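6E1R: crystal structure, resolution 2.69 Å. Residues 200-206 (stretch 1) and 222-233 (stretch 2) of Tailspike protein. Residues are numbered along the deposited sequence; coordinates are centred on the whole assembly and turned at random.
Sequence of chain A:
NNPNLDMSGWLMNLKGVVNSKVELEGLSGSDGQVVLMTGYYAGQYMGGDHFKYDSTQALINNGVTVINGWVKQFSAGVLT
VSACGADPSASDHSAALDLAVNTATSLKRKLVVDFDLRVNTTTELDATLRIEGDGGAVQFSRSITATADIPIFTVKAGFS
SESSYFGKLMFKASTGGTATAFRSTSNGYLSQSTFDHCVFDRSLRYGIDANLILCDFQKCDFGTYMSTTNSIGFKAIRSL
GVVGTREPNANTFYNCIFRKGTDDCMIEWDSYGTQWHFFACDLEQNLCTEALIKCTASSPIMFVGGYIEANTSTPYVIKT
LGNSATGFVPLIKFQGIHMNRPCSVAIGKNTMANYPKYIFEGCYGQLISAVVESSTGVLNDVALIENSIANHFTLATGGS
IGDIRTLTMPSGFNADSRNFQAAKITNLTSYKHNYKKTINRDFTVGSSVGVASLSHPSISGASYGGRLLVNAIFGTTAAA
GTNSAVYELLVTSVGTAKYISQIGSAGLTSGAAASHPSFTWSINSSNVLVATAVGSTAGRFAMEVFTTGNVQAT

Stretch 1 (200-206) FDRSLRY
Stretch 2 (222-233) FGTYMSTTNSIG

Phe-200 and Phe-222 pair as a parallel beta bridge (CA to CA 4.9 Å), both with phi near -120° and psi just above 100°. Both side chains adopt chi1 m with chi2 near 80°, so the buried rings form an offset stack, planes at 4° and centroids 4.4 Å apart. Gly-223 N continues the register by donating to Phe-200 O (3.0 Å); its positive phi (86°) suits glycine, and a CB there would lie tight against Arg-202 CG.

Beyond the strand, a type I turn runs from Asp-201 to Leu-204. Asp-201, chi1 t, is buried but well satisfied: OD1 accepts from Ser-227 N (2.9 Å), and from Ser-203 N (2.8 Å) and Ser-203 OG (2.9 Å), the serine being p. Arg-202 N donates to Tyr-225 O (3.0 Å). The Arg-202 side chain, with chi1 -138°, chi2 t and chi3 m, reaches two carbonyls, NE to Gly-223 O (2.8 Å) and NH2 to Thr-224 O (3.2 Å), while selenomethionine Met-226 lays SE over one guanidinium face.

Asn-230, chi1 t and chi2 -22°, points toward the turn. Its ND2 donates to Arg-202 O (2.9 Å) and Gly-233 O (2.8 Å), while OD1 accepts from Gly-233 N (2.8 Å). Arg-205 (t, p, t, 89°) sets its guanidinium face against Ile-232 O and Gly-233 CA. The contact buries 772 Å².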

ATOM      1  N   PHE A 200      23.385  -9.681  -3.052  1.00 39.19           N
ATOM      2  CA  PHE A 200      23.782 -10.875  -2.315  1.00 36.22           C
ATOM      3  C   PHE A 200      23.979 -11.999  -3.322  1.00 39.21           C
ATOM      4  O   PHE A 200      23.006 -12.514  -3.886  1.00 42.50           O
ATOM      5  CB  PHE A 200      22.741 -11.235  -1.256  1.00 33.82           C
ATOM      6  CG  PHE A 200      22.586 -10.188  -0.188  1.00 37.06           C
ATOM      7  CD1 PHE A 200      21.803  -9.064  -0.405  1.00 36.02           C
ATOM      8  CD2 PHE A 200      23.233 -10.322   1.030  1.00 36.86           C
ATOM      9  CE1 PHE A 200      21.667  -8.097   0.575  1.00 33.41           C
ATOM     10  CE2 PHE A 200      23.099  -9.359   2.013  1.00 36.18           C
ATOM     11  CZ  PHE A 200      22.314  -8.245   1.786  1.00 31.39           C
ATOM     12  N   ASP A 201      25.236 -12.368  -3.551  1.00 37.86           N
ATOM     13  CA  ASP A 201      25.561 -13.362  -4.560  1.00 40.73           C
ATOM     14  C   ASP A 201      25.058 -14.738  -4.141  1.00 38.70           C
ATOM     15  O   ASP A 201      25.044 -15.088  -2.957  1.00 35.66           O
ATOM     16  CB  ASP A 201      27.074 -13.395  -4.796  1.00 44.85           C
ATOM     17  CG  ASP A 201      27.454 -14.122  -6.070  1.00 52.80           C
ATOM     18  OD1 ASP A 201      27.298 -15.359  -6.119  1.00 57.29           O
ATOM     19  OD2 ASP A 201      27.904 -13.454  -7.025  1.00 56.19           O
ATOM     20  N   ARG A 202      24.645 -15.525  -5.136  1.00 39.93           N
ATOM     21  CA  ARG A 202      24.118 -16.858  -4.874  1.00 41.27           C
ATOM     22  C   ARG A 202      25.184 -17.821  -4.371  1.00 43.66           C
ATOM     23  O   ARG A 202      24.838 -18.910  -3.900  1.00 46.87           O
ATOM     24  CB  ARG A 202      23.473 -17.421  -6.140  1.00 38.60           C
ATOM     25  CG  ARG A 202      22.161 -18.148  -5.909  1.00 38.03           C
ATOM     26  CD  ARG A 202      21.719 -18.865  -7.172  1.00 35.83           C
ATOM     27  NE  ARG A 202      21.884 -18.035  -8.361  1.00 37.78           N
ATOM     28  CZ  ARG A 202      22.015 -18.514  -9.595  1.00 40.66           C
ATOM     29  NH1 ARG A 202      22.005 -19.824  -9.806  1.00 39.08           N
ATOM     30  NH2 ARG A 202      22.161 -17.685 -10.619  1.00 38.78           N
ATOM     31  N   SER A 203      26.463 -17.449  -4.462  1.00 40.89           N
ATOM     32  CA  SER A 203      27.529 -18.277  -3.916  1.00 43.41           C
ATOM     33  C   SER A 203      27.457 -18.373  -2.400  1.00 39.82           C
ATOM     34  O   SER A 203      27.977 -19.336  -1.825  1.00 41.15           O
ATOM     35  CB  SER A 203      28.891 -17.728  -4.342  1.00 42.74           C
ATOM     36  OG  SER A 203      29.020 -16.359  -3.996  1.00 43.55           O
ATOM     37  N   LEU A 204      26.829 -17.401  -1.746  1.00 36.59           N
ATOM     38  CA  LEU A 204      26.669 -17.440  -0.301  1.00 41.32           C
ATOM     39  C   LEU A 204      25.744 -18.580   0.106  1.00 41.01           C
ATOM     40  O   LEU A 204      24.818 -18.951  -0.621  1.00 40.43           O
ATOM     41  CB  LEU A 204      26.098 -16.114   0.203  1.00 37.93           C
ATOM     42  CG  LEU A 204      26.976 -14.868   0.097  1.00 38.63           C
ATOM     43  CD1 LEU A 204      26.146 -13.618   0.357  1.00 33.04           C
ATOM     44  CD2 LEU A 204      28.147 -14.950   1.064  1.00 37.67           C
ATOM     45  N   ARG A 205      26.009 -19.143   1.287  1.00 44.03           N
ATOM     46  CA  ARG A 205      25.085 -20.119   1.855  1.00 45.72           C
ATOM     47  C   ARG A 205      23.823 -19.438   2.368  1.00 47.26           C
ATOM     48  O   ARG A 205      22.709 -19.930   2.148  1.00 46.13           O
ATOM     49  CB  ARG A 205      25.773 -20.904   2.971  1.00 47.19           C
ATOM     50  CG  ARG A 205      24.895 -21.959   3.620  1.00 45.36           C
ATOM     51  CD  ARG A 205      24.400 -22.975   2.609  1.00 46.03           C
ATOM     52  NE  ARG A 205      23.525 -23.967   3.226  1.00 45.45           N
ATOM     53  CZ  ARG A 205      22.208 -23.832   3.337  1.00 47.76           C
ATOM     54  NH1 ARG A 205      21.612 -22.741   2.876  1.00 47.40           N
ATOM     55  NH2 ARG A 205      21.487 -24.784   3.914  1.00 49.25           N
ATOM     56  N   TYR A 206      23.978 -18.304   3.046  1.00 45.87           N
ATOM     57  CA  TYR A 206      22.864 -17.470   3.472  1.00 43.31           C
ATOM     58  C   TYR A 206      23.156 -16.032   3.079  1.00 45.34           C
ATOM     59  O   TYR A 206      24.276 -15.551   3.277  1.00 52.56           O
ATOM     60  CB  TYR A 206      22.639 -17.559   4.986  1.00 45.20           C
ATOM     61  CG  TYR A 206      22.477 -18.965   5.510  1.00 48.41           C
ATOM     62  CD1 TYR A 206      21.254 -19.618   5.441  1.00 48.90           C
ATOM     63  CD2 TYR A 206      23.548 -19.636   6.084  1.00 52.30           C
ATOM     64  CE1 TYR A 206      21.105 -20.902   5.923  1.00 50.83           C
ATOM     65  CE2 TYR A 206      23.408 -20.919   6.570  1.00 55.82           C
ATOM     66  CZ  TYR A 206      22.186 -21.548   6.485  1.00 54.45           C
ATOM     67  OH  TYR A 206      22.046 -22.828   6.969  1.00 56.88           O
ATOM     68  N   PHE A 222      18.843 -10.747  -4.226  1.00 40.94           N
ATOM     69  CA  PHE A 222      19.200 -11.978  -3.527  1.00 34.77           C
ATOM     70  C   PHE A 222      19.227 -13.123  -4.536  1.00 38.44           C
ATOM     71  O   PHE A 222      18.176 -13.643  -4.923  1.00 41.46           O
ATOM     72  CB  PHE A 222      18.221 -12.275  -2.395  1.00 28.72           C
ATOM     73  CG  PHE A 222      18.274 -11.287  -1.263  1.00 28.21           C
ATOM     74  CD1 PHE A 222      17.571 -10.096  -1.329  1.00 26.76           C
ATOM     75  CD2 PHE A 222      19.017 -11.559  -0.127  1.00 30.34           C
ATOM     76  CE1 PHE A 222      17.613  -9.191  -0.285  1.00 26.46           C
ATOM     77  CE2 PHE A 222      19.063 -10.658   0.920  1.00 30.78           C
ATOM     78  CZ  PHE A 222      18.360  -9.473   0.841  1.00 29.13           C
ATOM     79  N   GLY A 223      20.426 -13.504  -4.964  1.00 34.18           N
ATOM     80  CA  GLY A 223      20.631 -14.731  -5.707  1.00 31.81           C
ATOM     81  C   GLY A 223      20.433 -14.666  -7.204  1.00 36.52           C
ATOM     82  O   GLY A 223      20.384 -15.723  -7.844  1.00 41.91           O
ATOM     83  N   THR A 224      20.337 -13.474  -7.794  1.00 33.48           N
ATOM     84  CA  THR A 224      20.219 -13.398  -9.248  1.00 36.49           C
ATOM     85  C   THR A 224      21.538 -13.764  -9.911  1.00 43.49           C
ATOM     86  O   THR A 224      21.574 -14.570 -10.850  1.00 45.64           O
ATOM     87  CB  THR A 224      19.769 -12.002  -9.682  1.00 36.94           C
ATOM     88  OG1 THR A 224      18.523 -11.681  -9.050  1.00 39.47           O
ATOM     89  CG2 THR A 224      19.588 -11.947 -11.192  1.00 36.65           C
ATOM     90  N   TYR A 225      22.634 -13.184  -9.434  1.00 45.55           N
ATOM     91  CA  TYR A 225      23.956 -13.410  -9.991  1.00 43.92           C
ATOM     92  C   TYR A 225      24.721 -14.400  -9.121  1.00 47.85           C
ATOM     93  O   TYR A 225      24.509 -14.484  -7.908  1.00 43.60           O
ATOM     94  CB  TYR A 225      24.731 -12.095 -10.105  1.00 39.48           C
ATOM     95  CG  TYR A 225      24.000 -11.038 -10.898  1.00 42.91           C
ATOM     96  CD1 TYR A 225      24.112 -10.979 -12.281  1.00 43.80           C
ATOM     97  CD2 TYR A 225      23.189 -10.104 -10.265  1.00 42.92           C
ATOM     98  CE1 TYR A 225      23.441 -10.015 -13.012  1.00 44.76           C
ATOM     99  CE2 TYR A 225      22.514  -9.138 -10.988  1.00 39.32           C
ATOM    100  CZ  TYR A 225      22.645  -9.098 -12.360  1.00 41.26           C
ATOM    101  OH  TYR A 225      21.976  -8.137 -13.084  1.00 40.35           O
HETATM  102  N   MSE A 226      25.611 -15.153  -9.756  1.00 54.12           N
HETATM  103  CA  MSE A 226      26.354 -16.201  -9.067  1.00 56.76           C
HETATM  104  C   MSE A 226      27.807 -16.233  -9.529  1.00 55.55           C
HETATM  105  O   MSE A 226      28.099 -16.650 -10.650  1.00 57.07           O
HETATM  106  CB  MSE A 226      25.689 -17.558  -9.306  1.00 63.84           C
HETATM  107  CG  MSE A 226      26.119 -18.650  -8.344  1.00 71.91           C
HETATM  108 SE   MSE A 226      25.561 -20.416  -8.958  1.00 77.90          SE
HETATM  109  CE  MSE A 226      24.497 -20.963  -7.430  1.00 74.50           C
ATOM    110  N   SER A 227      28.719 -15.793  -8.658  1.00 57.14           N
ATOM    111  CA  SER A 227      30.128 -15.727  -9.037  1.00 60.08           C
ATOM    112  C   SER A 227      30.732 -17.122  -9.156  1.00 60.59           C
ATOM    113  O   SER A 227      31.436 -17.424 -10.127  1.00 60.67           O
ATOM    114  CB  SER A 227      30.904 -14.883  -8.026  1.00 59.28           C
ATOM    115  OG  SER A 227      30.963 -15.525  -6.765  1.00 62.15           O
ATOM    116  N   THR A 228      30.471 -17.986  -8.177  1.00 57.08           N
ATOM    117  CA  THR A 228      30.916 -19.371  -8.214  1.00 57.11           C
ATOM    118  C   THR A 228      29.742 -20.280  -7.873  1.00 51.89           C
ATOM    119  O   THR A 228      28.816 -19.884  -7.159  1.00 44.29           O
ATOM    120  CB  THR A 228      32.099 -19.621  -7.256  1.00 61.52           C
ATOM    121  OG1 THR A 228      32.606 -20.947  -7.455  1.00 68.80           O
ATOM    122  CG2 THR A 228      31.677 -19.451  -5.807  1.00 58.66           C
ATOM    123  N   THR A 229      29.790 -21.505  -8.394  1.00 53.16           N
ATOM    124  CA  THR A 229      28.669 -22.430  -8.263  1.00 50.02           C
ATOM    125  C   THR A 229      28.433 -22.820  -6.809  1.00 46.90           C
ATOM    126  O   THR A 229      29.369 -23.125  -6.066  1.00 52.48           O
ATOM    127  CB  THR A 229      28.917 -23.684  -9.103  1.00 56.84           C
ATOM    128  OG1 THR A 229      30.241 -23.642  -9.649  1.00 69.19           O
ATOM    129  CG2 THR A 229      27.909 -23.772 -10.239  1.00 49.80           C
ATOM    130  N   ASN A 230      27.160 -22.817  -6.411  1.00 47.68           N
ATOM    131  CA  ASN A 230      26.726 -23.194  -5.069  1.00 45.65           C
ATOM    132  C   ASN A 230      25.959 -24.508  -5.166  1.00 47.83           C
ATOM    133  O   ASN A 230      24.877 -24.561  -5.761  1.00 50.04           O
ATOM    134  CB  ASN A 230      25.863 -22.092  -4.452  1.00 41.58           C
ATOM    135  CG  ASN A 230      25.455 -22.383  -3.015  1.00 43.04           C
ATOM    136  OD1 ASN A 230      25.441 -23.533  -2.573  1.00 43.35           O
ATOM    137  ND2 ASN A 230      25.111 -21.332  -2.281  1.00 40.21           N
ATOM    138  N   SER A 231      26.521 -25.561  -4.573  1.00 45.32           N
ATOM    139  CA  SER A 231      25.897 -26.876  -4.549  1.00 48.20           C
ATOM    140  C   SER A 231      25.257 -27.206  -3.208  1.00 52.85           C
ATOM    141  O   SER A 231      24.465 -28.151  -3.133  1.00 59.99           O
ATOM    142  CB  SER A 231      26.924 -27.958  -4.899  1.00 49.07           C
ATOM    143  OG  SER A 231      28.003 -27.949  -3.982  1.00 66.60           O
ATOM    144  N   ILE A 232      25.564 -26.449  -2.156  1.00 48.31           N
ATOM    145  CA  ILE A 232      25.007 -26.753  -0.843  1.00 47.18           C
ATOM    146  C   ILE A 232      23.620 -26.143  -0.694  1.00 49.07           C
ATOM    147  O   ILE A 232      22.703 -26.779  -0.163  1.00 56.64           O
ATOM    148  CB  ILE A 232      25.967 -26.274   0.262  1.00 49.72           C
ATOM    149  CG1 ILE A 232      27.326 -26.968   0.115  1.00 55.80           C
ATOM    150  CG2 ILE A 232      25.375 -26.526   1.640  1.00 43.04           C
ATOM    151  CD1 ILE A 232      28.339 -26.578   1.172  1.00 57.53           C
ATOM    152  N   GLY A 233      23.441 -24.918  -1.154  1.00 43.26           N
ATOM    153  CA  GLY A 233      22.153 -24.252  -1.114  1.00 38.62           C
ATOM    154  C   GLY A 233      22.322 -22.769  -0.853  1.00 44.30           C
ATOM    155  O   GLY A 233      23.344 -22.306  -0.344  1.00 53.74           O
TER